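Local atomic coordinates of methanol--corrinoid protein co-methyltransferase (Methanosarcina barkeri, PDB entry 2I2X), a protein that catalyses the transfer of the methyl group of methanol to the cob(I)amide carried by its partner corrinoid protein MtaC in methanogenesis. Residues 315-318 and 323-326; 49-52 and 57-60. All coordinates share one frame; numbering follows the deposited sequence.

Both contacts join segments separated by four residues, at the beginning of a helix. Interaction 1 is the larger, burying 317 Å² against 169 Å², and the more polar: a straight backbone hydrogen bond, a tyrosine packed on threonine and valine, and a histidine bound to zinc at the subunit boundary. Its touching residues include four buried and none exposed, against two and two in interaction 2, which rests on van der Waals contact around one backbone carbonyl, with a buried Ala-Leu pair and an exposed lysine. Their centres are about 14 Å apart, and Glu-316 OE1 packs on Pro-49 CD at 3.8 Å. Helix 55-76, source of residues 57-60 in interaction 2, also covers Tyr-317 of interaction 1.

Interaction 1 of 2, residues 315-318 and 323-326; sequences VEYH and GTTV. With ZN (zinc ion), chain R.
His-318 and Thr-325 are joined by one backbone hydrogen bond, Thr-325 N to His-318 O at 2.9 Å, with an N-H...O angle of 163°. Beside it Thr-325 turns its side chain into the loop, where OG1 meets the CG2 tip of Val-315 head on at 3.1 Å. The ring of Tyr-317 slants across the next residues, CE1 approaching Thr-324 OG1 to 3.2 Å and Thr-324 CG2 to 3.3 Å; on Val-326 the same CE1 comes to 3.8 Å from CG2. With CG anti to the backbone N (chi1 -179°), the ring is carried out to Thr-324 and Val-326, and its OH is hydrogen-bonded to Asp-68 OD2 on helix 55-76. Replacing Tyr-317 by an alanine would probably leave Asp-68 without this hydroxyl partner and open a gap beside Thr-324 and Val-326.

On the other side of the loop, His-318 NE2 binds the zinc ion at 2.0 Å. Its ND1 donates to the anti lone pair of Glu-316 OE2 at 2.7 Å, which limits rotation of the imidazole. Glu-320 and the same two residues of the second subunit complete this metal site, distinct from the zinc held by Glu-164, Cys-220 and Cys-269. The closure spans the two-stranded hairpin 319-320/323-324 and leads into helix 325-345; helix 55-76 covers Tyr-317 through Glu-61, Arg-64 and Ile-65.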
ATOM      1  N   VAL A 315       3.360   4.710   7.235  1.00 10.58           N
ATOM      2  CA  VAL A 315       2.313   3.715   7.260  1.00  9.78           C
ATOM      3  C   VAL A 315       2.427   2.996   8.602  1.00 10.22           C
ATOM      4  O   VAL A 315       3.542   2.823   9.131  1.00  9.74           O
ATOM      5  CB  VAL A 315       2.494   2.706   6.098  1.00 10.25           C
ATOM      6  CG1 VAL A 315       3.819   1.881   6.266  1.00  7.87           C
ATOM      7  CG2 VAL A 315       1.242   1.796   5.918  1.00  8.47           C
ATOM      8  N   GLU A 316       1.288   2.576   9.155  1.00 10.41           N
ATOM      9  CA  GLU A 316       1.306   1.746  10.359  1.00 10.98           C
ATOM     10  C   GLU A 316       1.913   0.384  10.071  1.00 10.99           C
ATOM     11  O   GLU A 316       1.636  -0.211   9.048  1.00 11.34           O
ATOM     12  CB  GLU A 316      -0.091   1.544  10.937  1.00 10.76           C
ATOM     13  CG  GLU A 316      -0.034   0.750  12.235  1.00 10.81           C
ATOM     14  CD  GLU A 316      -1.377   0.461  12.785  1.00 12.12           C
ATOM     15  OE1 GLU A 316      -1.702   1.064  13.836  1.00  9.76           O
ATOM     16  OE2 GLU A 316      -2.115  -0.351  12.147  1.00 13.68           O
ATOM     17  N   TYR A 317       2.737  -0.104  10.980  1.00 11.12           N
ATOM     18  CA  TYR A 317       3.256  -1.438  10.837  1.00 11.93           C
ATOM     19  C   TYR A 317       2.158  -2.479  11.132  1.00 11.78           C
ATOM     20  O   TYR A 317       1.766  -2.652  12.298  1.00 13.20           O
ATOM     21  CB  TYR A 317       4.455  -1.641  11.760  1.00 12.06           C
ATOM     22  CG  TYR A 317       5.080  -3.000  11.650  1.00 11.72           C
ATOM     23  CD1 TYR A 317       5.612  -3.448  10.433  1.00 12.11           C
ATOM     24  CD2 TYR A 317       5.161  -3.843  12.765  1.00 12.25           C
ATOM     25  CE1 TYR A 317       6.208  -4.717  10.316  1.00 11.08           C
ATOM     26  CE2 TYR A 317       5.777  -5.127  12.670  1.00 12.78           C
ATOM     27  CZ  TYR A 317       6.293  -5.545  11.433  1.00 12.88           C
ATOM     28  OH  TYR A 317       6.873  -6.786  11.319  1.00 12.76           O
ATOM     29  N   HIS A 318       1.648  -3.139  10.093  1.00 10.05           N
ATOM     30  CA  HIS A 318       0.691  -4.227  10.276  1.00  9.14           C
ATOM     31  C   HIS A 318       0.669  -5.193   9.088  1.00  8.74           C
ATOM     32  O   HIS A 318       1.376  -4.970   8.092  1.00  8.66           O
ATOM     33  CB  HIS A 318      -0.719  -3.705  10.657  1.00  9.29           C
ATOM     34  CG  HIS A 318      -1.432  -2.943   9.575  1.00  9.04           C
ATOM     35  ND1 HIS A 318      -1.846  -1.635   9.741  1.00  6.37           N
ATOM     36  CD2 HIS A 318      -1.839  -3.312   8.330  1.00  7.74           C
ATOM     37  CE1 HIS A 318      -2.465  -1.229   8.646  1.00  5.49           C
ATOM     38  NE2 HIS A 318      -2.466  -2.223   7.770  1.00  7.02           N
ATOM     39  N   GLY A 323       2.347  -9.437   2.790  1.00  7.56           N
ATOM     40  CA  GLY A 323       3.385  -9.365   3.772  1.00  7.53           C
ATOM     41  C   GLY A 323       3.185  -8.148   4.644  1.00  7.79           C
ATOM     42  O   GLY A 323       2.077  -7.592   4.798  1.00  7.57           O
ATOM     43  N   THR A 324       4.254  -7.752   5.278  1.00  8.06           N
ATOM     44  CA  THR A 324       4.103  -6.689   6.234  1.00  9.14           C
ATOM     45  C   THR A 324       4.107  -5.345   5.497  1.00  8.47           C
ATOM     46  O   THR A 324       4.734  -5.146   4.477  1.00  8.76           O
ATOM     47  CB  THR A 324       5.132  -6.842   7.330  1.00  9.15           C
ATOM     48  OG1 THR A 324       4.465  -6.843   8.588  1.00 13.59           O
ATOM     49  CG2 THR A 324       6.163  -5.825   7.247  1.00  6.85           C
ATOM     50  N   THR A 325       3.312  -4.453   5.991  1.00  8.65           N
ATOM     51  CA  THR A 325       3.134  -3.153   5.405  1.00  8.28           C
ATOM     52  C   THR A 325       4.433  -2.451   4.949  1.00  7.97           C
ATOM     53  O   THR A 325       4.477  -1.844   3.855  1.00  8.46           O
ATOM     54  CB  THR A 325       2.383  -2.349   6.438  1.00  8.46           C
ATOM     55  OG1 THR A 325       1.709  -1.292   5.798  1.00 12.83           O
ATOM     56  CG2 THR A 325       3.289  -1.861   7.515  1.00  5.33           C
ATOM     57  N   VAL A 326       5.500  -2.581   5.743  1.00  6.55           N
ATOM     58  CA  VAL A 326       6.791  -1.992   5.408  1.00  5.75           C
ATOM     59  C   VAL A 326       7.435  -2.701   4.253  1.00  5.97           C
ATOM     60  O   VAL A 326       8.227  -2.110   3.487  1.00  5.36           O
ATOM     61  CB  VAL A 326       7.794  -1.922   6.646  1.00  7.03           C
ATOM     62  CG1 VAL A 326       7.311  -0.876   7.711  1.00  5.09           C
ATOM     63  CG2 VAL A 326       8.064  -3.300   7.275  1.00  2.39           C
TER
HETATM   64 ZN    ZN R 524      -3.207  -2.030   5.935  1.00  9.01          ZN

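Interaction 2 of 2, residues 49-52 and 57-60; sequences PEAG and KLIK
The connection from strand 40-43 to helix 55-76 contains a short 3-10 turn, residues 49-52, that folds back against the first turns of that helix. A bond from Gly-52 N to Pro-49 O, 3.0 Å long, closes the turn, and Ala-51 gives the largest share of the contact. The carbonyl oxygen of Ala-51 is the centre of the contact: Leu-58 CB lies 3.5 Å from it, Leu-58 CD1 3.6 Å and Lys-57 CB 3.7 Å. Leu-58 N is also near Ala-51 O, at 3.1 Å, but the angle is too poor for a hydrogen bond, so the evidence points to packing. Leu-58 turns CG beside its own carbonyl carbon (chi1 -158°), which brings CD1 back to the turn, 4.2 Å from the methyl CB of Ala-51. Lys-57 behaves differently: beyond CB its extended chain leads away from the turn, while its backbone N bonds to Ser-54 OG. Leu-58 also packs on Trp-97 of helix 95-116. Strand 40-43, helix 55-76 and the adjacent parallel strand 80-86 form a right-handed beta-alpha-beta crossover, the repeating unit of the TIM barrel, and this contact packs its strand-to-helix loop onto the start of the helix.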
ATOM      1  N   PRO A  49      -0.121   1.286  18.384  1.00 18.98           N
ATOM      2  CA  PRO A  49      -0.301   1.873  19.735  1.00 20.20           C
ATOM      3  C   PRO A  49       0.242   0.981  20.861  1.00 21.64           C
ATOM      4  O   PRO A  49       0.919   1.484  21.768  1.00 21.60           O
ATOM      5  CB  PRO A  49      -1.821   1.997  19.885  1.00 19.89           C
ATOM      6  CG  PRO A  49      -2.387   1.875  18.560  1.00 19.52           C
ATOM      7  CD  PRO A  49      -1.367   1.326  17.597  1.00 18.83           C
ATOM      8  N   GLU A  50      -0.030  -0.328  20.771  1.00 22.86           N
ATOM      9  CA  GLU A  50       0.430  -1.306  21.761  1.00 24.52           C
ATOM     10  C   GLU A  50       1.933  -1.286  21.953  1.00 24.77           C
ATOM     11  O   GLU A  50       2.406  -1.550  23.063  1.00 24.62           O
ATOM     12  CB  GLU A  50       0.042  -2.746  21.395  1.00 24.99           C
ATOM     13  CG  GLU A  50      -1.384  -2.954  20.967  1.00 28.94           C
ATOM     14  CD  GLU A  50      -1.535  -2.899  19.453  1.00 32.34           C
ATOM     15  OE1 GLU A  50      -0.949  -3.756  18.740  1.00 34.24           O
ATOM     16  OE2 GLU A  50      -2.257  -2.001  18.987  1.00 32.30           O
ATOM     17  N   ALA A  51       2.682  -1.016  20.882  1.00 24.91           N
ATOM     18  CA  ALA A  51       4.146  -1.012  20.977  1.00 26.05           C
ATOM     19  C   ALA A  51       4.670   0.124  21.866  1.00 26.89           C
ATOM     20  O   ALA A  51       5.787   0.062  22.363  1.00 27.35           O
ATOM     21  CB  ALA A  51       4.801  -0.980  19.590  1.00 25.31           C
ATOM     22  N   GLY A  52       3.856   1.147  22.080  1.00 27.67           N
ATOM     23  CA  GLY A  52       4.244   2.242  22.952  1.00 29.14           C
ATOM     24  C   GLY A  52       4.129   1.995  24.457  1.00 30.25           C
ATOM     25  O   GLY A  52       4.525   2.854  25.244  1.00 30.37           O
ATOM     26  N   LYS A  57       8.956  -3.205  24.253  1.00 27.34           N
ATOM     27  CA  LYS A  57       7.978  -3.501  23.209  1.00 26.25           C
ATOM     28  C   LYS A  57       8.212  -2.607  21.984  1.00 24.92           C
ATOM     29  O   LYS A  57       8.069  -3.063  20.853  1.00 24.79           O
ATOM     30  CB  LYS A  57       6.545  -3.326  23.732  1.00 26.71           C
ATOM     31  CG  LYS A  57       5.981  -4.521  24.502  1.00 27.95           C
ATOM     32  CD  LYS A  57       4.882  -4.086  25.489  1.00 31.19           C
ATOM     33  CE  LYS A  57       4.054  -5.288  25.972  1.00 32.48           C
ATOM     34  NZ  LYS A  57       2.955  -4.900  26.921  1.00 32.96           N
ATOM     35  N   LEU A  58       8.577  -1.346  22.230  1.00 22.86           N
ATOM     36  CA  LEU A  58       8.906  -0.396  21.184  1.00 21.16           C
ATOM     37  C   LEU A  58      10.140  -0.799  20.378  1.00 20.40           C
ATOM     38  O   LEU A  58      10.095  -0.857  19.148  1.00 19.80           O
ATOM     39  CB  LEU A  58       9.119   0.974  21.806  1.00 21.01           C
ATOM     40  CG  LEU A  58       8.948   2.159  20.872  1.00 20.32           C
ATOM     41  CD1 LEU A  58       7.671   2.042  20.044  1.00 19.67           C
ATOM     42  CD2 LEU A  58       8.962   3.458  21.664  1.00 20.58           C
ATOM     43  N   ILE A  59      11.236  -1.064  21.086  1.00 19.43           N
ATOM     44  CA  ILE A  59      12.464  -1.592  20.501  1.00 18.68           C
ATOM     45  C   ILE A  59      12.177  -2.858  19.695  1.00 18.17           C
ATOM     46  O   ILE A  59      12.682  -3.039  18.587  1.00 18.29           O
ATOM     47  CB  ILE A  59      13.514  -1.888  21.598  1.00 18.71           C
ATOM     48  CG1 ILE A  59      14.074  -0.573  22.154  1.00 18.92           C
ATOM     49  CG2 ILE A  59      14.622  -2.794  21.057  1.00 18.02           C
ATOM     50  CD1 ILE A  59      14.967  -0.697  23.415  1.00 17.46           C
ATOM     51  N   LYS A  60      11.331  -3.710  20.245  1.00 17.46           N
ATOM     52  CA  LYS A  60      10.932  -4.941  19.583  1.00 17.38           C
ATOM     53  C   LYS A  60      10.215  -4.686  18.242  1.00 16.40           C
ATOM     54  O   LYS A  60      10.573  -5.279  17.223  1.00 16.22           O
ATOM     55  CB  LYS A  60      10.077  -5.793  20.541  1.00 17.29           C
ATOM     56  CG  LYS A  60       9.707  -7.151  20.023  1.00 19.62           C
ATOM     57  CD  LYS A  60      10.930  -7.938  19.648  1.00 25.82           C
ATOM     58  CE  LYS A  60      10.554  -9.347  19.192  1.00 30.02           C
ATOM     59  NZ  LYS A  60      11.794 -10.090  18.779  1.00 33.45           N
TER